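Local coordinates for protein GlcNAc Inducible Gene 2, GIG2 (Candida albicans, PDB 6AKZ) that binds an iron(III) ion and is probably an oxygenase of the DUF1479 family within the cupin clan, from a gene induced by N-acetylglucosamine, at residues T20-R25 and P310-T315; P289-D294 and Y303-I308. All blocks are in the same frame, centred on the assembly; numbering follows the deposited sequence.

From the N terminus the chain first forms the short helix 18-26, which supplies residues 20-25 of contact 1. Its partner, 310-315, comes only after some 284 further residues, including helix 32-56 and much of the seven-stranded sheet, so contact 1 closes a very long loop. Contact 2 is nested inside that loop: after helix 278-287 it closes a short loop of eight residues between 289-294 and 303-308, just before 310-315. The two centres lie about 11 Å apart. Lys23 joins them, since its NZ is hydrogen-bonded to Pro289 O of contact 2, and the loop between helix 278-287 and strand 322-323 is thereby tied to the N-terminal helix.

Contact 1 of 2, residues T20-R25 and P310-T315; sequences TGIKQR and PKFPGT
Lys23 and Phe312 run antiparallel alongside one another, the lysine chain leaving helix 18-26 as the phenyl group reaches in from the loop. From CB, which points toward the loop, chi1 of -63° sets CG anti to the carbonyl carbon, and Lys23 CG comes to 3.6 Å from Phe312 CZ. Beyond CG the chain is extended; Lys23 CE lies by Phe312 CE1 and 3.5 Å from Lys311 O, a buried carbonyl oxygen with no hydrogen-bond partner in the model. Lys23 NZ ends 5.8 Å from the Phe312 ring centroid, a long approach worth at most a weak cation-pi attraction. Its stronger partners are Asp306, in a salt bridge, and the carbonyls of Pro289 and Thr309. Lysine suits this buried place because its methylenes can pack on an aromatic ring while its ammonium group gathers several oxygens.

Ile22 CG2 meets the same ring atom, Phe312 CZ, at 4.1 Å. Beside this apolar patch, Thr20 OG1 is bonded to Ile308 O. Phe312 O accepts from both Thr315 OG1, at 2.6 Å, and Thr315 N, closing a type II beta turn whose third position, Gly314, has the positive phi that glycine adopts readily.

Phe312 meets two helices, 18-26 through Lys23 and Ile22 and 199-202 through Trp201, edge-to-face; Ile22 also touches Glu202 of helix 199-202, ahead of strand 322-323.

Contact 2 of 2, residues P289-D294 and Y303-I308; sequences PFFWKD and YEIDLI
Asp306 OD2 is gripped by several groups: across the contact Trp292 NE1 donates to Asp306 OD2 over 2.9 Å, while Thr309 OG1 is hydrogen-bonded to it and Lys23 NZ of helix 18-26 forms a salt bridge. The other oxygen, Asp306 OD1, accepts from Ile308 N at 3.0 Å and so makes an Asx turn. This belongs to an irregular loop that doubles back on itself between helix 278-287 and strand 322-323, away from the iron site. Aspartate fits here because its short carboxylate can serve its own backbone and the facing stretch 289-294 at once.

The indole and carboxylate planes stand 75° apart; OD2 lies in the plane of the indole, at its edge, whereas NE1 comes from 38° above the carboxylate plane. Asp306 CG, anti to its backbone N, carries the carboxylate toward the indole NE1. Asp306 N donates to Phe290 O over 2.8 Å.

Two phenylalanines supply the apolar part. Phe290 CD2 touches Leu307 CD2 at 3.6 Å, the methyl lying at the ring edge, and Phe291 CE1 packs 3.7 Å from Ile305 CB. The Phe291 ring also stacks with Trp39 of helix 32-56, which meets Tyr303 edge-to-face, and Val32 of the same helix touches Ile305 and Leu307.

At the far end the Asp294 side chain runs alongside Tyr303 in the same direction. Asp294 OD2 forms a salt bridge with Arg288, and Tyr303 OH donates to Asp294 OD1 in a very short bond of 2.5 Å, the carboxylate turned 83° from the phenol ring.

Contact 1 of 2, residues T20-R25 and P310-T315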
loop_
_atom_site.group_PDB
_atom_site.type_symbol
_atom_site.label_atom_id
_atom_site.label_comp_id
_atom_site.label_asym_id
_atom_site.label_seq_id
_atom_site.Cartn_x
_atom_site.Cartn_y
_atom_site.Cartn_z
ATOM N N THR A 20 -13.546 -23.545 1.892
ATOM C CA THR A 20 -12.833 -24.777 2.143
ATOM C C THR A 20 -12.030 -25.268 0.951
ATOM O O THR A 20 -10.903 -25.770 1.108
ATOM C CB THR A 20 -13.826 -25.836 2.692
ATOM O OG1 THR A 20 -14.334 -25.328 3.947
ATOM C CG2 THR A 20 -13.155 -27.177 2.862
ATOM N N GLY A 21 -12.592 -25.118 -0.235
ATOM C CA GLY A 21 -11.947 -25.548 -1.462
ATOM C C GLY A 21 -10.810 -24.596 -1.816
ATOM O O GLY A 21 -9.832 -25.045 -2.348
ATOM N N ILE A 22 -10.942 -23.320 -1.421
ATOM C CA ILE A 22 -9.811 -22.348 -1.459
ATOM C C ILE A 22 -8.628 -22.892 -0.623
ATOM O O ILE A 22 -7.506 -22.964 -1.086
ATOM C CB ILE A 22 -10.188 -20.966 -0.933
ATOM C CG1 ILE A 22 -11.421 -20.338 -1.634
ATOM C CG2 ILE A 22 -8.984 -20.034 -0.996
ATOM C CD1 ILE A 22 -11.318 -20.119 -3.098
ATOM N N LYS A 23 -8.887 -23.342 0.602
ATOM C CA LYS A 23 -7.809 -23.896 1.395
ATOM C C LYS A 23 -7.166 -25.088 0.740
ATOM O O LYS A 23 -5.958 -25.242 0.738
ATOM C CB LYS A 23 -8.289 -24.261 2.809
ATOM C CG LYS A 23 -8.778 -23.123 3.664
ATOM C CD LYS A 23 -9.052 -23.627 5.074
ATOM C CE LYS A 23 -9.166 -22.507 6.075
ATOM N NZ LYS A 23 -9.197 -23.111 7.473
ATOM N N GLN A 24 -7.967 -25.966 0.136
ATOM C CA GLN A 24 -7.364 -27.132 -0.503
ATOM C C GLN A 24 -6.675 -26.825 -1.805
ATOM O O GLN A 24 -5.734 -27.540 -2.139
ATOM C CB GLN A 24 -8.329 -28.305 -0.595
ATOM C CG GLN A 24 -8.572 -28.921 0.786
ATOM C CD GLN A 24 -9.995 -29.360 1.002
ATOM O OE1 GLN A 24 -10.808 -29.411 0.067
ATOM N NE2 GLN A 24 -10.317 -29.670 2.244
ATOM N N ARG A 25 -7.058 -25.734 -2.470
ATOM C CA ARG A 25 -6.253 -25.192 -3.593
ATOM C C ARG A 25 -4.884 -24.676 -3.183
ATOM O O ARG A 25 -3.887 -24.902 -3.864
ATOM C CB ARG A 25 -7.000 -24.071 -4.323
ATOM C CG ARG A 25 -6.489 -23.796 -5.737
ATOM C CD ARG A 25 -7.132 -22.540 -6.291
ATOM N NE ARG A 25 -6.399 -21.423 -5.732
ATOM C CZ ARG A 25 -6.906 -20.282 -5.253
ATOM N NH1 ARG A 25 -8.197 -20.039 -5.233
ATOM N NH2 ARG A 25 -6.061 -19.362 -4.777
ATOM N N PRO A 310 -14.175 -23.254 6.585
ATOM C CA PRO A 310 -14.007 -22.070 5.753
ATOM C C PRO A 310 -13.743 -20.807 6.606
ATOM O O PRO A 310 -14.403 -19.799 6.440
ATOM C CB PRO A 310 -15.357 -21.985 5.057
ATOM C CG PRO A 310 -16.302 -22.376 6.138
ATOM C CD PRO A 310 -15.610 -23.503 6.852
ATOM N N LYS A 311 -12.793 -20.871 7.520
ATOM C CA LYS A 311 -12.489 -19.720 8.400
ATOM C C LYS A 311 -11.306 -18.981 7.775
ATOM O O LYS A 311 -10.251 -19.567 7.565
ATOM C CB LYS A 311 -12.160 -20.172 9.828
ATOM C CG LYS A 311 -13.440 -20.682 10.542
ATOM C CD LYS A 311 -13.173 -21.019 11.973
ATOM C CE LYS A 311 -14.326 -21.804 12.565
ATOM N NZ LYS A 311 -15.622 -21.069 12.493
ATOM N N PHE A 312 -11.537 -17.717 7.478
ATOM C CA PHE A 312 -10.516 -16.760 7.031
ATOM C C PHE A 312 -10.622 -15.556 7.964
ATOM O O PHE A 312 -11.377 -14.598 7.718
ATOM C CB PHE A 312 -10.725 -16.434 5.558
ATOM C CG PHE A 312 -10.201 -17.488 4.669
ATOM C CD1 PHE A 312 -10.986 -18.622 4.346
ATOM C CD2 PHE A 312 -8.899 -17.443 4.228
ATOM C CE1 PHE A 312 -10.450 -19.646 3.577
ATOM C CE2 PHE A 312 -8.370 -18.474 3.439
ATOM C CZ PHE A 312 -9.153 -19.587 3.126
ATOM N N PRO A 313 -9.996 -15.681 9.135
ATOM C CA PRO A 313 -10.238 -14.688 10.164
ATOM C C PRO A 313 -9.861 -13.254 9.787
ATOM O O PRO A 313 -8.862 -13.044 9.066
ATOM C CB PRO A 313 -9.398 -15.180 11.328
ATOM C CG PRO A 313 -8.929 -16.556 11.001
ATOM C CD PRO A 313 -9.022 -16.714 9.525
ATOM N N GLY A 314 -10.696 -12.307 10.196
ATOM C CA GLY A 314 -10.495 -10.883 9.900
ATOM C C GLY A 314 -10.928 -10.440 8.505
ATOM O O GLY A 314 -10.754 -9.271 8.154
ATOM N N THR A 315 -11.549 -11.335 7.732
ATOM C CA THR A 315 -11.926 -11.026 6.343
ATOM C C THR A 315 -13.387 -10.747 6.221
ATOM O O THR A 315 -14.192 -11.367 6.931
ATOM C CB THR A 315 -11.583 -12.157 5.338
ATOM O OG1 THR A 315 -12.362 -13.316 5.625
ATOM C CG2 THR A 315 -10.063 -12.527 5.273
#

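Contact 2 of 2, residues P289-D294 and Y303-I308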
loop_
_atom_site.group_PDB
_atom_site.type_symbol
_atom_site.label_atom_id
_atom_site.label_comp_id
_atom_site.label_asym_id
_atom_site.label_seq_id
_atom_site.Cartn_x
_atom_site.Cartn_y
_atom_site.Cartn_z
ATOM N N PRO A 289 -5.363 -18.739 8.606
ATOM C CA PRO A 289 -6.596 -19.511 8.364
ATOM C C PRO A 289 -6.425 -20.987 8.528
ATOM O O PRO A 289 -7.417 -21.644 8.831
ATOM C CB PRO A 289 -7.018 -19.117 6.937
ATOM C CG PRO A 289 -6.339 -17.782 6.712
ATOM C CD PRO A 289 -5.018 -17.919 7.420
ATOM N N PHE A 290 -5.204 -21.503 8.384
ATOM C CA PHE A 290 -4.899 -22.889 8.561
ATOM C C PHE A 290 -4.485 -23.247 10.005
ATOM O O PHE A 290 -4.452 -24.461 10.367
ATOM C CB PHE A 290 -3.769 -23.316 7.642
ATOM C CG PHE A 290 -4.055 -23.041 6.181
ATOM C CD1 PHE A 290 -3.758 -21.797 5.594
ATOM C CD2 PHE A 290 -4.655 -23.981 5.410
ATOM C CE1 PHE A 290 -4.066 -21.546 4.288
ATOM C CE2 PHE A 290 -4.954 -23.728 4.080
ATOM C CZ PHE A 290 -4.633 -22.514 3.509
ATOM N N PHE A 291 -4.076 -22.235 10.786
ATOM C CA PHE A 291 -3.590 -22.465 12.152
ATOM C C PHE A 291 -4.189 -21.481 13.106
ATOM O O PHE A 291 -3.461 -20.797 13.833
ATOM C CB PHE A 291 -2.066 -22.381 12.170
ATOM C CG PHE A 291 -1.383 -23.398 11.302
ATOM C CD1 PHE A 291 -1.255 -24.730 11.717
ATOM C CD2 PHE A 291 -0.873 -23.060 10.082
ATOM C CE1 PHE A 291 -0.601 -25.671 10.940
ATOM C CE2 PHE A 291 -0.204 -23.992 9.294
ATOM C CZ PHE A 291 -0.084 -25.319 9.714
ATOM N N TRP A 292 -5.527 -21.362 13.050
ATOM C CA TRP A 292 -6.262 -20.322 13.728
ATOM C C TRP A 292 -6.561 -20.767 15.141
ATOM O O TRP A 292 -6.892 -19.914 15.942
ATOM C CB TRP A 292 -7.606 -19.957 13.033
ATOM C CG TRP A 292 -8.573 -21.101 12.928
ATOM C CD1 TRP A 292 -8.662 -22.003 11.913
ATOM C CD2 TRP A 292 -9.575 -21.489 13.902
ATOM N NE1 TRP A 292 -9.631 -22.950 12.187
ATOM C CE2 TRP A 292 -10.211 -22.660 13.399
ATOM C CE3 TRP A 292 -9.976 -20.981 15.149
ATOM C CZ2 TRP A 292 -11.255 -23.295 14.082
ATOM C CZ3 TRP A 292 -10.993 -21.618 15.832
ATOM C CH2 TRP A 292 -11.624 -22.772 15.290
ATOM N N LYS A 293 -6.493 -22.072 15.419
ATOM C CA LYS A 293 -6.773 -22.607 16.780
ATOM C C LYS A 293 -5.526 -22.714 17.621
ATOM O O LYS A 293 -4.667 -23.533 17.360
ATOM C CB LYS A 293 -7.450 -23.951 16.660
ATOM C CG LYS A 293 -8.016 -24.470 17.967
ATOM C CD LYS A 293 -9.535 -24.478 17.975
ATOM C CE LYS A 293 -10.100 -24.575 19.393
ATOM N NZ LYS A 293 -9.691 -25.789 20.167
ATOM N N ASP A 294 -5.374 -21.841 18.613
ATOM C CA ASP A 294 -4.188 -21.893 19.471
ATOM C C ASP A 294 -4.419 -22.977 20.517
ATOM O O ASP A 294 -5.516 -23.064 21.043
ATOM C CB ASP A 294 -3.971 -20.544 20.145
ATOM C CG ASP A 294 -3.795 -19.442 19.113
ATOM O OD1 ASP A 294 -2.907 -19.645 18.247
ATOM O OD2 ASP A 294 -4.636 -18.541 19.075
ATOM N N TYR A 303 0.168 -27.251 17.728
ATOM C CA TYR A 303 -0.634 -26.799 16.555
ATOM C C TYR A 303 -0.821 -27.919 15.535
ATOM O O TYR A 303 0.104 -28.657 15.271
ATOM C CB TYR A 303 0.056 -25.607 15.811
ATOM C CG TYR A 303 -0.170 -24.301 16.494
ATOM C CD1 TYR A 303 -1.284 -23.547 16.218
ATOM C CD2 TYR A 303 0.727 -23.848 17.443
ATOM C CE1 TYR A 303 -1.498 -22.347 16.870
ATOM C CE2 TYR A 303 0.544 -22.651 18.102
ATOM C CZ TYR A 303 -0.526 -21.894 17.807
ATOM O OH TYR A 303 -0.694 -20.714 18.516
ATOM N N GLU A 304 -1.990 -27.965 14.922
ATOM C CA GLU A 304 -2.267 -28.868 13.808
ATOM C C GLU A 304 -3.073 -28.143 12.767
ATOM O O GLU A 304 -3.971 -27.398 13.072
ATOM C CB GLU A 304 -3.084 -30.088 14.286
ATOM C CG GLU A 304 -2.255 -30.992 15.186
ATOM C CD GLU A 304 -3.037 -32.186 15.696
ATOM O OE1 GLU A 304 -3.841 -31.977 16.619
ATOM O OE2 GLU A 304 -2.849 -33.306 15.162
ATOM N N ILE A 305 -2.802 -28.458 11.520
ATOM C CA ILE A 305 -3.387 -27.761 10.394
ATOM C C ILE A 305 -4.861 -27.986 10.300
ATOM O O ILE A 305 -5.341 -29.067 10.663
ATOM C CB ILE A 305 -2.660 -28.153 9.085
ATOM C CG1 ILE A 305 -2.977 -27.138 7.993
ATOM C CG2 ILE A 305 -3.051 -29.563 8.650
ATOM C CD1 ILE A 305 -1.965 -27.149 6.876
ATOM N N ASP A 306 -5.587 -26.960 9.895
ATOM C CA ASP A 306 -7.002 -27.008 9.633
ATOM C C ASP A 306 -7.202 -26.761 8.126
ATOM O O ASP A 306 -7.187 -25.597 7.667
ATOM C CB ASP A 306 -7.781 -25.917 10.399
ATOM C CG ASP A 306 -9.220 -25.718 9.857
ATOM O OD1 ASP A 306 -9.816 -26.716 9.399
ATOM O OD2 ASP A 306 -9.756 -24.578 9.839
ATOM N N LEU A 307 -7.452 -27.843 7.376
ATOM C CA LEU A 307 -7.693 -27.723 5.960
ATOM C C LEU A 307 -9.140 -27.782 5.586
ATOM O O LEU A 307 -9.454 -27.782 4.405
ATOM C CB LEU A 307 -6.890 -28.774 5.224
ATOM C CG LEU A 307 -5.380 -28.491 5.255
ATOM C CD1 LEU A 307 -4.645 -29.775 4.971
ATOM C CD2 LEU A 307 -4.887 -27.430 4.269
ATOM N N ILE A 308 -10.032 -27.721 6.576
ATOM C CA ILE A 308 -11.448 -27.986 6.341
ATOM C C ILE A 308 -12.358 -26.796 6.589
ATOM O O ILE A 308 -13.120 -26.467 5.695
ATOM C CB ILE A 308 -11.981 -29.202 7.180
ATOM C CG1 ILE A 308 -11.058 -30.431 7.062
ATOM C CG2 ILE A 308 -13.399 -29.548 6.765
ATOM C CD1 ILE A 308 -10.741 -30.893 5.646
#